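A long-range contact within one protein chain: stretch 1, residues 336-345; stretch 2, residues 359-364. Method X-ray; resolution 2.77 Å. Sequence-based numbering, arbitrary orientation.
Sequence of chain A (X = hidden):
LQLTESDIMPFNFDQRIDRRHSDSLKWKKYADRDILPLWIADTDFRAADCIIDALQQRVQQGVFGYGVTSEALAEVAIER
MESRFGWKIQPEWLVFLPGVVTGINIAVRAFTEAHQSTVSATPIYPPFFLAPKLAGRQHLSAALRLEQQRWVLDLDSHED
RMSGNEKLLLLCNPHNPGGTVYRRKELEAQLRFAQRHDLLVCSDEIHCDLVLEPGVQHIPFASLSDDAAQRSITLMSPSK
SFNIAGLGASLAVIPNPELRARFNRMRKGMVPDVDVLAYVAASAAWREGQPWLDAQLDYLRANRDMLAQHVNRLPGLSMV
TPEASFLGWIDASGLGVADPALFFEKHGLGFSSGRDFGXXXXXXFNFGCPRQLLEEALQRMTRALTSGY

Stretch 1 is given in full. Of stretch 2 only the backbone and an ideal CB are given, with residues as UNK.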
ATOM      1  N   GLY A 336     -39.986   7.477  -9.250  1.00 32.71           N
ATOM      2  CA  GLY A 336     -40.523   6.673 -10.327  1.00 28.43           C
ATOM      3  C   GLY A 336     -39.631   6.549 -11.540  1.00 34.11           C
ATOM      4  O   GLY A 336     -40.071   6.002 -12.558  1.00 44.57           O
ATOM      5  N   VAL A 337     -38.398   7.037 -11.469  1.00 30.94           N
ATOM      6  CA  VAL A 337     -37.453   6.960 -12.576  1.00 29.52           C
ATOM      7  C   VAL A 337     -36.671   5.658 -12.466  1.00 32.47           C
ATOM      8  O   VAL A 337     -36.459   5.122 -11.373  1.00 38.80           O
ATOM      9  CB  VAL A 337     -36.525   8.196 -12.588  1.00 30.09           C
ATOM     10  CG1 VAL A 337     -35.630   8.214 -11.357  1.00 31.24           C
ATOM     11  CG2 VAL A 337     -35.701   8.255 -13.870  1.00 43.07           C
ATOM     12  N   ALA A 338     -36.247   5.129 -13.617  1.00 37.82           N
ATOM     13  CA  ALA A 338     -35.519   3.868 -13.653  1.00 38.90           C
ATOM     14  C   ALA A 338     -34.087   3.989 -13.146  1.00 37.02           C
ATOM     15  O   ALA A 338     -33.422   2.962 -12.968  1.00 47.45           O
ATOM     16  CB  ALA A 338     -35.516   3.309 -15.077  1.00 24.78           C
ATOM     17  N   ASP A 339     -33.599   5.203 -12.911  1.00 30.00           N
ATOM     18  CA  ASP A 339     -32.231   5.388 -12.441  1.00 36.13           C
ATOM     19  C   ASP A 339     -32.121   6.687 -11.648  1.00 35.09           C
ATOM     20  O   ASP A 339     -31.815   7.738 -12.223  1.00 38.15           O
ATOM     21  CB  ASP A 339     -31.260   5.393 -13.624  1.00 35.40           C
ATOM     22  CG  ASP A 339     -29.825   5.124 -13.209  1.00 43.34           C
ATOM     23  OD1 ASP A 339     -29.454   5.486 -12.071  1.00 41.71           O
ATOM     24  OD2 ASP A 339     -29.068   4.544 -14.018  1.00 49.71           O
ATOM     25  N   PRO A 340     -32.363   6.661 -10.336  1.00 28.78           N
ATOM     26  CA  PRO A 340     -32.332   7.916  -9.563  1.00 34.33           C
ATOM     27  C   PRO A 340     -30.987   8.624  -9.591  1.00 34.25           C
ATOM     28  O   PRO A 340     -30.948   9.862  -9.573  1.00 36.06           O
ATOM     29  CB  PRO A 340     -32.694   7.460  -8.144  1.00 32.57           C
ATOM     30  CG  PRO A 340     -33.416   6.170  -8.331  1.00 30.90           C
ATOM     31  CD  PRO A 340     -32.774   5.514  -9.511  1.00 29.08           C
ATOM     32  N   ALA A 341     -29.881   7.881  -9.626  1.00 36.39           N
ATOM     33  CA  ALA A 341     -28.566   8.511  -9.657  1.00 33.47           C
ATOM     34  C   ALA A 341     -28.330   9.229 -10.980  1.00 38.64           C
ATOM     35  O   ALA A 341     -27.880  10.381 -11.004  1.00 34.70           O
ATOM     36  CB  ALA A 341     -27.479   7.467  -9.408  1.00 31.71           C
ATOM     37  N   LEU A 342     -28.625   8.559 -12.098  1.00 36.95           N
ATOM     38  CA  LEU A 342     -28.491   9.204 -13.400  1.00 39.29           C
ATOM     39  C   LEU A 342     -29.457  10.371 -13.545  1.00 38.38           C
ATOM     40  O   LEU A 342     -29.166  11.334 -14.263  1.00 37.31           O
ATOM     41  CB  LEU A 342     -28.711   8.181 -14.516  1.00 40.37           C
ATOM     42  CG  LEU A 342     -28.670   8.690 -15.959  1.00 43.41           C
ATOM     43  CD1 LEU A 342     -27.332   9.348 -16.264  1.00 47.39           C
ATOM     44  CD2 LEU A 342     -28.952   7.562 -16.938  1.00 45.64           C
ATOM     45  N   PHE A 343     -30.606  10.307 -12.867  1.00 34.75           N
ATOM     46  CA  PHE A 343     -31.558  11.412 -12.910  1.00 31.39           C
ATOM     47  C   PHE A 343     -30.942  12.690 -12.355  1.00 33.62           C
ATOM     48  O   PHE A 343     -30.956  13.737 -13.011  1.00 37.15           O
ATOM     49  CB  PHE A 343     -32.824  11.041 -12.135  1.00 34.31           C
ATOM     50  CG  PHE A 343     -33.701  12.217 -11.807  1.00 34.14           C
ATOM     51  CD1 PHE A 343     -34.520  12.780 -12.772  1.00 32.84           C
ATOM     52  CD2 PHE A 343     -33.709  12.758 -10.530  1.00 29.53           C
ATOM     53  CE1 PHE A 343     -35.328  13.862 -12.472  1.00 37.33           C
ATOM     54  CE2 PHE A 343     -34.515  13.838 -10.224  1.00 30.96           C
ATOM     55  CZ  PHE A 343     -35.325  14.392 -11.195  1.00 33.90           C
ATOM     56  N   PHE A 344     -30.389  12.620 -11.142  1.00 35.09           N
ATOM     57  CA  PHE A 344     -29.805  13.803 -10.524  1.00 29.16           C
ATOM     58  C   PHE A 344     -28.560  14.289 -11.254  1.00 32.76           C
ATOM     59  O   PHE A 344     -28.222  15.472 -11.149  1.00 38.35           O
ATOM     60  CB  PHE A 344     -29.479  13.526  -9.056  1.00 24.15           C
ATOM     61  CG  PHE A 344     -30.680  13.538  -8.156  1.00 25.18           C
ATOM     62  CD1 PHE A 344     -31.276  14.735  -7.794  1.00 24.37           C
ATOM     63  CD2 PHE A 344     -31.211  12.357  -7.666  1.00 25.80           C
ATOM     64  CE1 PHE A 344     -32.381  14.754  -6.965  1.00 22.54           C
ATOM     65  CE2 PHE A 344     -32.316  12.368  -6.835  1.00 24.55           C
ATOM     66  CZ  PHE A 344     -32.902  13.570  -6.483  1.00 21.31           C
ATOM     67  N   GLU A 345     -27.871  13.411 -11.988  1.00 30.02           N
ATOM     68  CA  GLU A 345     -26.703  13.847 -12.746  1.00 30.51           C
ATOM     69  C   GLU A 345     -27.097  14.803 -13.864  1.00 38.46           C
ATOM     70  O   GLU A 345     -26.400  15.792 -14.116  1.00 40.41           O
ATOM     71  CB  GLU A 345     -25.955  12.641 -13.309  1.00 30.95           C
ATOM     72  CG  GLU A 345     -25.150  11.877 -12.276  1.00 36.85           C
ATOM     73  CD  GLU A 345     -24.346  10.748 -12.887  1.00 46.06           C
ATOM     74  OE1 GLU A 345     -24.767  10.221 -13.939  1.00 45.05           O
ATOM     75  OE2 GLU A 345     -23.291  10.395 -12.319  1.00 47.13           O
ATOM     76  N   UNK A 359     -28.901  -1.271  -3.520  1.00 31.78           N
ATOM     77  CA  UNK A 359     -30.263  -0.727  -3.493  1.00 25.72           C
ATOM     78  C   UNK A 359     -30.316   0.423  -4.507  1.00 26.15           C
ATOM     79  O   UNK A 359     -29.982   1.561  -4.180  1.00 31.14           O
ATOM     80  CB  UNK A 359     -30.652  -0.254  -2.091  1.00 25.72           C
ATOM     81  N   UNK A 360     -30.754   0.105  -5.727  1.00 26.76           N
ATOM     82  CA  UNK A 360     -30.785   1.079  -6.821  1.00 27.84           C
ATOM     83  C   UNK A 360     -31.857   2.159  -6.646  1.00 30.91           C
ATOM     84  O   UNK A 360     -32.037   2.958  -7.574  1.00 31.20           O
ATOM     85  CB  UNK A 360     -31.014   0.350  -8.147  1.00 27.84           C
ATOM     86  N   UNK A 361     -32.577   2.228  -5.529  1.00 34.04           N
ATOM     87  CA  UNK A 361     -33.566   3.273  -5.305  1.00 29.86           C
ATOM     88  C   UNK A 361     -33.028   4.425  -4.469  1.00 27.10           C
ATOM     89  O   UNK A 361     -33.732   5.423  -4.288  1.00 28.61           O
ATOM     90  CB  UNK A 361     -34.802   2.680  -4.625  1.00 29.86           C
ATOM     91  N   UNK A 362     -31.803   4.319  -3.966  1.00 28.31           N
ATOM     92  CA  UNK A 362     -31.224   5.316  -3.081  1.00 22.25           C
ATOM     93  C   UNK A 362     -30.050   6.020  -3.751  1.00 24.45           C
ATOM     94  O   UNK A 362     -29.475   5.535  -4.730  1.00 27.79           O
ATOM     95  CB  UNK A 362     -30.777   4.669  -1.769  1.00 22.25           C
ATOM     96  N   UNK A 363     -29.704   7.181  -3.203  1.00 22.13           N
ATOM     97  CA  UNK A 363     -28.511   7.923  -3.587  1.00 24.73           C
ATOM     98  C   UNK A 363     -27.814   8.386  -2.315  1.00 28.17           C
ATOM     99  O   UNK A 363     -28.471   8.809  -1.356  1.00 24.29           O
ATOM    100  CB  UNK A 363     -28.856   9.107  -4.492  1.00 24.73           C
ATOM    101  N   UNK A 364     -26.487   8.297  -2.299  1.00 27.79           N
ATOM    102  CA  UNK A 364     -25.713   8.712  -1.139  1.00 26.12           C
ATOM    103  C   UNK A 364     -25.287  10.165  -1.300  1.00 27.18           C
ATOM    104  O   UNK A 364     -24.684  10.535  -2.312  1.00 28.80           O
ATOM    105  CB  UNK A 364     -24.493   7.809  -0.947  1.00 26.12           C
TER

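Position 359 opens a type I turn that closes at 362, and its ideal CB has nothing of stretch 1 within 5.5 Å. The visible contact therefore asks little here; the turn favors a small polar side chain able to accept a hydrogen bond from a backbone NH ahead of it. The residue is Asn-359, whose OD1 accepts from the backbone N of 361 at 3.3 Å, bracing the turn alongside a weak backbone bond from 362 N to Asn-359 O at the same distance.

At position 360 CA-to-CB points sideways, and the backbone O lies 3.3 Å from Pro-340 CD, so the main chain already makes the contact. With phi/psi of -71/6, a second place in a type I turn, Asp, Ser, Pro or Glu would all be reasonable. Asp-360 is found, a carboxylate that stays beside the contact and can meet a positive charge from its neighbor.

Position 361 is less obvious. CA-to-CB points away from stretch 1, and the ideal CB comes no nearer than 5.3 Å to Pro-340 CG. A short side chain would leave unused the carbonyl oxygens of Val-337 and Ala-338, acceptors beyond the proline. A long, flexible donor such as Arg or Lys could turn back to them. The residue is Arg-361. With chi1 and chi2 both m, its end comes nearer than its CB: NH1 donates to Val-337 O at 2.6 Å, in a bond near the guanidinium plane, while NH2 lies 3.4 Å from Ala-338 O. Pro-340 CD sits over one face of the guanidinium, a flat group that packs well on an aliphatic ring. NH2 also forms a salt bridge with Asp-360 OD2 at 3.1 Å, which helps hold the arm in place.

Position 362 begins the strand, and its CB points away from stretch 1, which offers no preference; the extended phi/psi of -114/162 suits beta-favoring residues, aromatic or branched. Phe-362 is deposited; it makes no contact with stretch 1.

At position 363 the CB points toward the helix, 5.2 Å from Ala-341 CA and 5.1 Å from Phe-344 CD2. The space is apolar, and the extended backbone suits beta-branching: Val or Ile would fit naturally, with Ala or Thr possible. Val-363 fills it with chi1 m. CG1 reaches Ala-341 CA at 3.8 Å and lies 4.3 Å from Pro-340 CB; CG2 approaches Phe-344 CE2 at 4.5 Å.

Position 364 is out of reach of the helix, so many residues are compatible. Arg-364 bonds elsewhere in the structure.

Stretch 2, residues 359-364: NDRFVR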
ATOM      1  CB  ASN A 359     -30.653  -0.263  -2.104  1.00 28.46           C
ATOM      2  CG  ASN A 359     -32.146  -0.067  -1.951  1.00 32.48           C
ATOM      3  OD1 ASN A 359     -32.834   0.331  -2.892  1.00 31.11           O
ATOM      4  ND2 ASN A 359     -32.659  -0.347  -0.759  1.00 26.43           N
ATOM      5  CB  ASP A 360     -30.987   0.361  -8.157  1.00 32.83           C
ATOM      6  CG  ASP A 360     -32.401  -0.166  -8.332  1.00 41.60           C
ATOM      7  OD1 ASP A 360     -33.021  -0.563  -7.323  1.00 50.94           O
ATOM      8  OD2 ASP A 360     -32.891  -0.181  -9.481  1.00 42.38           O
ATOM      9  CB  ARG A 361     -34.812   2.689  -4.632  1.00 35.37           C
ATOM     10  CG  ARG A 361     -35.616   1.745  -5.514  1.00 35.93           C
ATOM     11  CD  ARG A 361     -36.120   2.455  -6.760  1.00 36.55           C
ATOM     12  NE  ARG A 361     -35.521   1.916  -7.978  1.00 35.59           N
ATOM     13  CZ  ARG A 361     -35.749   2.396  -9.195  1.00 42.12           C
ATOM     14  NH1 ARG A 361     -36.560   3.432  -9.361  1.00 40.94           N
ATOM     15  NH2 ARG A 361     -35.162   1.842 -10.248  1.00 46.66           N
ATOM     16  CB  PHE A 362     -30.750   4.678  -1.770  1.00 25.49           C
ATOM     17  CG  PHE A 362     -31.863   4.230  -0.864  1.00 23.71           C
ATOM     18  CD1 PHE A 362     -32.663   3.153  -1.202  1.00 25.44           C
ATOM     19  CD2 PHE A 362     -32.090   4.874   0.341  1.00 24.97           C
ATOM     20  CE1 PHE A 362     -33.681   2.738  -0.364  1.00 24.80           C
ATOM     21  CE2 PHE A 362     -33.103   4.461   1.184  1.00 19.40           C
ATOM     22  CZ  PHE A 362     -33.900   3.393   0.830  1.00 24.00           C
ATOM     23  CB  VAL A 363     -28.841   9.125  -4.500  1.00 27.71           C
ATOM     24  CG1 VAL A 363     -29.249   8.648  -5.886  1.00 24.33           C
ATOM     25  CG2 VAL A 363     -29.940   9.983  -3.885  1.00 24.02           C
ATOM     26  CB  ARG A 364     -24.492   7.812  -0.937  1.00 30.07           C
ATOM     27  CG  ARG A 364     -23.923   7.879   0.476  1.00 24.84           C
ATOM     28  CD  ARG A 364     -22.745   6.938   0.669  1.00 22.38           C
ATOM     29  NE  ARG A 364     -21.575   7.358  -0.096  1.00 26.35           N
ATOM     30  CZ  ARG A 364     -20.366   6.824   0.036  1.00 31.01           C
ATOM     31  NH1 ARG A 364     -20.164   5.844   0.907  1.00 35.08           N
ATOM     32  NH2 ARG A 364     -19.357   7.269  -0.701  1.00 31.90           N
TER
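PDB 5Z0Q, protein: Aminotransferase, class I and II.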